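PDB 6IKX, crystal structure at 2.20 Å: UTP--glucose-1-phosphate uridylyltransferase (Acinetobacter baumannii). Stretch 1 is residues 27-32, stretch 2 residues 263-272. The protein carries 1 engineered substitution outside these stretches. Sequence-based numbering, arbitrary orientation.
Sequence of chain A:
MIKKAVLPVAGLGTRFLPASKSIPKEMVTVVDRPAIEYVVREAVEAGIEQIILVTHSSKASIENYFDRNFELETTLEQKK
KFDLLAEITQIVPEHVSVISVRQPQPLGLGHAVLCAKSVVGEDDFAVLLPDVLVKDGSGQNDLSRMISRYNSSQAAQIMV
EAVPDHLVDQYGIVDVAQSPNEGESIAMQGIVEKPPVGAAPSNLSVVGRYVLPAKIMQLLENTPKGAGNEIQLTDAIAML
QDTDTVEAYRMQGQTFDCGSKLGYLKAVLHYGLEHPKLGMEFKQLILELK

Stretch 1 27-32: MVTVVD
Stretch 2, residues 263-272: GYLKAVLHYG

How do the two backbones lie against each other? Residues 263-272 are a stretch of helix that begins earlier in the chain and continues later, held by regular i to i+4 bonds such as Val 268 N to Tyr 264 O (2.9 Å) and Tyr 271 N to Ala 267 O (2.7 Å). Residues 27-32 are extended through Val 28 (phi/psi -73/133), Thr 29 (-83/132) and Val 30 (-122/95), then turn sharply at Val 31, whose phi/psi of 76/-82 is unusual for a branched residue. A weak hydrogen bond from Asp 32 N to Val 30 O (3.1 Å) spans that turn. The segment follows the helix in the same sense: Val 28 and Thr 29 meet Tyr 264, Val 30 CA lies 5.2 Å from Val 268 CA, and Val 31 CA lies 5.4 Å from Gly 272 CA.

What polar contact ties them together? One hydrogen bond crosses the interface, from Tyr 264 OH to Thr 29 O at 2.6 Å. The CA-to-CB bond of Tyr 264 points sideways, but chi1 of 169° (t) and chi2 of 73° carry the end of the ring nearer to the other stretch, so that a long side chain delivers its hydroxyl to a backbone carbonyl. Thr 29 O sits at the ring edge, near its plane, as suits a phenol donor. The CA-to-CB bond of Thr 29 points away from the helix, and its OG1 is hydrogen-bonded elsewhere in the structure; the residue therefore serves this contact through its main chain.

Which apolar side chains pack beside that bond and further along the helix? The CA-to-CB bond of Val 28 points toward the helix, and chi1 at 151° (t) brings CG1 to a tight 3.2 Å from Tyr 264 CE1, approaching the ring obliquely. The CA-to-CB bond of Val 30 points sideways; with chi1 at 171° (t) its two methyls spread along the helix: CG2 lies at the edge of the Tyr 264 ring, 3.8 Å from CE1, while CG1 is 4.4 Å from Ala 267 CB and 4.3 Å from Tyr 271 CD2. The short side chain of Ala 267 still offers a methyl to this apolar patch. Val 268 (chi1 172°, t) adds its CG2, 4.3 Å from Val 30 CA.

How does the turn close against the helix? Val 31 is buried and has the largest area covered of any residue here, 68 Å² of its surface. Its CA-to-CB bond points sideways and chi1 is -166° (t), placing CG2 3.3 Å from Gly 272 N, 3.7 Å from Tyr 271 CB and 4.0 Å from Val 268 O. The CA-to-CB bond of Tyr 271 points toward the segment, but chi1 of -77° (m) and chi2 of -78° lead its ring end away. Gly 272 presents bare backbone to the valine methyl. Altogether the two stretches bury 319 Å², both sides summed, and a single hydrogen bond crosses between them, beside several apolar contacts.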

ATOM      1  N   MET A  27     -12.670   8.202  -0.364  1.00 47.61           N
ATOM      2  CA  MET A  27     -12.685   7.302  -1.556  1.00 42.58           C
ATOM      3  C   MET A  27     -14.011   6.539  -1.649  1.00 42.34           C
ATOM      4  O   MET A  27     -14.182   5.678  -2.536  1.00 41.98           O
ATOM      5  CB  MET A  27     -11.488   6.344  -1.543  1.00 42.89           C
ATOM      6  CG  MET A  27     -10.185   7.068  -1.839  1.00 47.44           C
ATOM      7  SD  MET A  27     -10.319   8.100  -3.342  1.00 51.45           S
ATOM      8  CE  MET A  27     -10.139   6.767  -4.518  1.00 50.72           C
ATOM      9  N   VAL A  28     -14.961   6.920  -0.822  1.00 41.87           N
ATOM     10  CA  VAL A  28     -16.317   6.322  -0.792  1.00 43.14           C
ATOM     11  C   VAL A  28     -17.113   6.780  -2.020  1.00 42.65           C
ATOM     12  O   VAL A  28     -17.197   8.008  -2.296  1.00 41.83           O
ATOM     13  CB  VAL A  28     -16.957   6.724   0.543  1.00 46.49           C
ATOM     14  CG1 VAL A  28     -18.464   6.836   0.495  1.00 50.81           C
ATOM     15  CG2 VAL A  28     -16.496   5.750   1.619  1.00 47.60           C
ATOM     16  N   THR A  29     -17.764   5.839  -2.688  1.00 44.94           N
ATOM     17  CA  THR A  29     -18.261   6.075  -4.055  1.00 47.36           C
ATOM     18  C   THR A  29     -19.600   6.785  -3.934  1.00 45.19           C
ATOM     19  O   THR A  29     -20.432   6.394  -3.135  1.00 50.55           O
ATOM     20  CB  THR A  29     -18.126   4.856  -4.988  1.00 54.49           C
ATOM     21  OG1 THR A  29     -19.337   4.719  -5.743  1.00 57.52           O
ATOM     22  CG2 THR A  29     -17.735   3.578  -4.276  1.00 52.11           C
ATOM     23  N   VAL A  30     -19.745   7.856  -4.703  1.00 42.04           N
ATOM     24  CA  VAL A  30     -20.968   8.688  -4.717  1.00 40.22           C
ATOM     25  C   VAL A  30     -21.470   8.677  -6.151  1.00 41.07           C
ATOM     26  O   VAL A  30     -20.924   9.429  -6.976  1.00 41.79           O
ATOM     27  CB  VAL A  30     -20.647  10.090  -4.200  1.00 36.06           C
ATOM     28  CG1 VAL A  30     -21.813  11.055  -4.401  1.00 38.92           C
ATOM     29  CG2 VAL A  30     -20.212  10.009  -2.746  1.00 38.07           C
ATOM     30  N   VAL A  31     -22.402   7.772  -6.430  1.00 41.35           N
ATOM     31  CA  VAL A  31     -22.895   7.453  -7.797  1.00 41.63           C
ATOM     32  C   VAL A  31     -21.842   6.590  -8.502  1.00 39.63           C
ATOM     33  O   VAL A  31     -22.005   5.362  -8.559  1.00 40.06           O
ATOM     34  CB  VAL A  31     -23.222   8.720  -8.610  1.00 41.35           C
ATOM     35  CG1 VAL A  31     -24.037   8.385  -9.842  1.00 46.31           C
ATOM     36  CG2 VAL A  31     -23.931   9.763  -7.772  1.00 48.54           C
ATOM     37  N   ASP A  32     -20.812   7.200  -9.068  1.00 38.57           N
ATOM     38  CA  ASP A  32     -19.836   6.445  -9.877  1.00 36.92           C
ATOM     39  C   ASP A  32     -18.411   6.976  -9.706  1.00 40.29           C
ATOM     40  O   ASP A  32     -17.561   6.553 -10.530  1.00 41.37           O
ATOM     41  CB  ASP A  32     -20.269   6.550 -11.337  1.00 41.80           C
ATOM     42  CG  ASP A  32     -20.139   7.953 -11.927  1.00 44.86           C
ATOM     43  OD1 ASP A  32     -19.972   8.904 -11.149  1.00 40.63           O
ATOM     44  OD2 ASP A  32     -20.190   8.072 -13.175  1.00 51.94           O
ATOM     45  N   GLY A 263     -26.634  11.311   5.238  1.00 48.22           N
ATOM     46  CA  GLY A 263     -26.277  12.418   4.342  1.00 51.91           C
ATOM     47  C   GLY A 263     -25.453  11.920   3.172  1.00 48.31           C
ATOM     48  O   GLY A 263     -25.485  12.577   2.150  1.00 49.95           O
ATOM     49  N   TYR A 264     -24.723  10.813   3.326  1.00 44.53           N
ATOM     50  CA  TYR A 264     -24.146  10.044   2.193  1.00 46.99           C
ATOM     51  C   TYR A 264     -25.268   9.559   1.259  1.00 48.35           C
ATOM     52  O   TYR A 264     -25.294   9.983   0.075  1.00 50.79           O
ATOM     53  CB  TYR A 264     -23.267   8.903   2.701  1.00 47.23           C
ATOM     54  CG  TYR A 264     -22.847   7.923   1.636  1.00 49.64           C
ATOM     55  CD1 TYR A 264     -21.898   8.266   0.681  1.00 45.06           C
ATOM     56  CD2 TYR A 264     -23.438   6.661   1.564  1.00 45.70           C
ATOM     57  CE1 TYR A 264     -21.551   7.380  -0.327  1.00 47.64           C
ATOM     58  CE2 TYR A 264     -23.049   5.746   0.604  1.00 42.22           C
ATOM     59  CZ  TYR A 264     -22.130   6.121  -0.356  1.00 46.96           C
ATOM     60  OH  TYR A 264     -21.790   5.224  -1.303  1.00 45.24           O
ATOM     61  N   LEU A 265     -26.191   8.734   1.763  1.00 52.50           N
ATOM     62  CA  LEU A 265     -27.367   8.240   0.981  1.00 48.61           C
ATOM     63  C   LEU A 265     -28.073   9.443   0.335  1.00 44.41           C
ATOM     64  O   LEU A 265     -28.669   9.298  -0.724  1.00 43.14           O
ATOM     65  CB  LEU A 265     -28.345   7.456   1.878  1.00 50.96           C
ATOM     66  CG  LEU A 265     -27.840   6.196   2.589  1.00 46.60           C
ATOM     67  CD1 LEU A 265     -27.205   5.248   1.597  1.00 47.48           C
ATOM     68  N   LYS A 266     -28.063  10.604   0.972  1.00 48.68           N
ATOM     69  CA  LYS A 266     -28.804  11.776   0.430  1.00 53.16           C
ATOM     70  C   LYS A 266     -28.041  12.325  -0.803  1.00 46.03           C
ATOM     71  O   LYS A 266     -28.665  12.606  -1.821  1.00 45.34           O
ATOM     72  CB  LYS A 266     -29.004  12.794   1.562  1.00 60.63           C
ATOM     73  CG  LYS A 266     -29.965  13.953   1.281  1.00 59.16           C
ATOM     74  CD  LYS A 266     -29.561  15.205   2.069  1.00 68.58           C
ATOM     75  CE  LYS A 266     -30.622  16.277   2.210  1.00 62.93           C
ATOM     76  NZ  LYS A 266     -31.379  16.398   0.951  1.00 61.07           N
ATOM     77  N   ALA A 267     -26.719  12.447  -0.737  1.00 43.82           N
ATOM     78  CA  ALA A 267     -25.848  12.844  -1.871  1.00 49.08           C
ATOM     79  C   ALA A 267     -26.028  11.825  -3.008  1.00 50.04           C
ATOM     80  O   ALA A 267     -26.317  12.227  -4.157  1.00 49.08           O
ATOM     81  CB  ALA A 267     -24.400  12.962  -1.429  1.00 40.81           C
ATOM     82  N   VAL A 268     -25.966  10.530  -2.711  1.00 48.66           N
ATOM     83  CA  VAL A 268     -26.069   9.525  -3.802  1.00 44.16           C
ATOM     84  C   VAL A 268     -27.373   9.785  -4.549  1.00 47.17           C
ATOM     85  O   VAL A 268     -27.373   9.692  -5.756  1.00 51.95           O
ATOM     86  CB  VAL A 268     -25.989   8.084  -3.283  1.00 47.19           C
ATOM     87  CG1 VAL A 268     -26.285   7.088  -4.401  1.00 46.16           C
ATOM     88  CG2 VAL A 268     -24.640   7.808  -2.633  1.00 47.62           C
ATOM     89  N   LEU A 269     -28.455  10.087  -3.841  1.00 49.15           N
ATOM     90  CA  LEU A 269     -29.786  10.270  -4.475  1.00 49.03           C
ATOM     91  C   LEU A 269     -29.816  11.553  -5.312  1.00 51.60           C
ATOM     92  O   LEU A 269     -30.394  11.532  -6.430  1.00 49.44           O
ATOM     93  CB  LEU A 269     -30.831  10.311  -3.361  1.00 46.83           C
ATOM     94  CG  LEU A 269     -31.199   8.942  -2.796  1.00 47.13           C
ATOM     95  CD1 LEU A 269     -31.904   9.119  -1.480  1.00 47.44           C
ATOM     96  CD2 LEU A 269     -32.079   8.173  -3.777  1.00 48.19           C
ATOM     97  N   HIS A 270     -29.285  12.646  -4.771  1.00 46.70           N
ATOM     98  CA  HIS A 270     -29.320  13.990  -5.422  1.00 47.87           C
ATOM     99  C   HIS A 270     -28.323  14.041  -6.575  1.00 43.52           C
ATOM    100  O   HIS A 270     -28.728  14.452  -7.640  1.00 48.22           O
ATOM    101  CB  HIS A 270     -29.085  15.122  -4.400  1.00 57.13           C
ATOM    102  CG  HIS A 270     -30.332  15.468  -3.665  1.00 63.74           C
ATOM    103  ND1 HIS A 270     -30.970  16.690  -3.831  1.00 68.17           N
ATOM    104  CD2 HIS A 270     -31.110  14.718  -2.851  1.00 60.23           C
ATOM    105  CE1 HIS A 270     -32.072  16.690  -3.117  1.00 64.35           C
ATOM    106  NE2 HIS A 270     -32.178  15.490  -2.507  1.00 62.09           N
ATOM    107  N   TYR A 271     -27.067  13.627  -6.368  1.00 46.21           N
ATOM    108  CA  TYR A 271     -26.023  13.594  -7.431  1.00 44.87           C
ATOM    109  C   TYR A 271     -26.407  12.588  -8.525  1.00 46.40           C
ATOM    110  O   TYR A 271     -26.303  12.975  -9.696  1.00 47.29           O
ATOM    111  CB  TYR A 271     -24.634  13.321  -6.854  1.00 38.71           C
ATOM    112  CG  TYR A 271     -24.029  14.539  -6.202  1.00 45.17           C
ATOM    113  CD1 TYR A 271     -23.468  15.555  -6.959  1.00 43.12           C
ATOM    114  CD2 TYR A 271     -24.063  14.702  -4.831  1.00 44.18           C
ATOM    115  CE1 TYR A 271     -22.925  16.680  -6.366  1.00 43.87           C
ATOM    116  CE2 TYR A 271     -23.524  15.813  -4.228  1.00 46.68           C
ATOM    117  CZ  TYR A 271     -22.949  16.813  -4.991  1.00 47.19           C
ATOM    118  OH  TYR A 271     -22.430  17.925  -4.374  1.00 43.22           O
ATOM    119  N   GLY A 272     -26.791  11.362  -8.152  1.00 46.80           N
ATOM    120  CA  GLY A 272     -27.329  10.321  -9.050  1.00 48.53           C
ATOM    121  C   GLY A 272     -28.395  10.862 -10.000  1.00 54.70           C
ATOM    122  O   GLY A 272     -28.267  10.638 -11.246  1.00 46.52           O
TER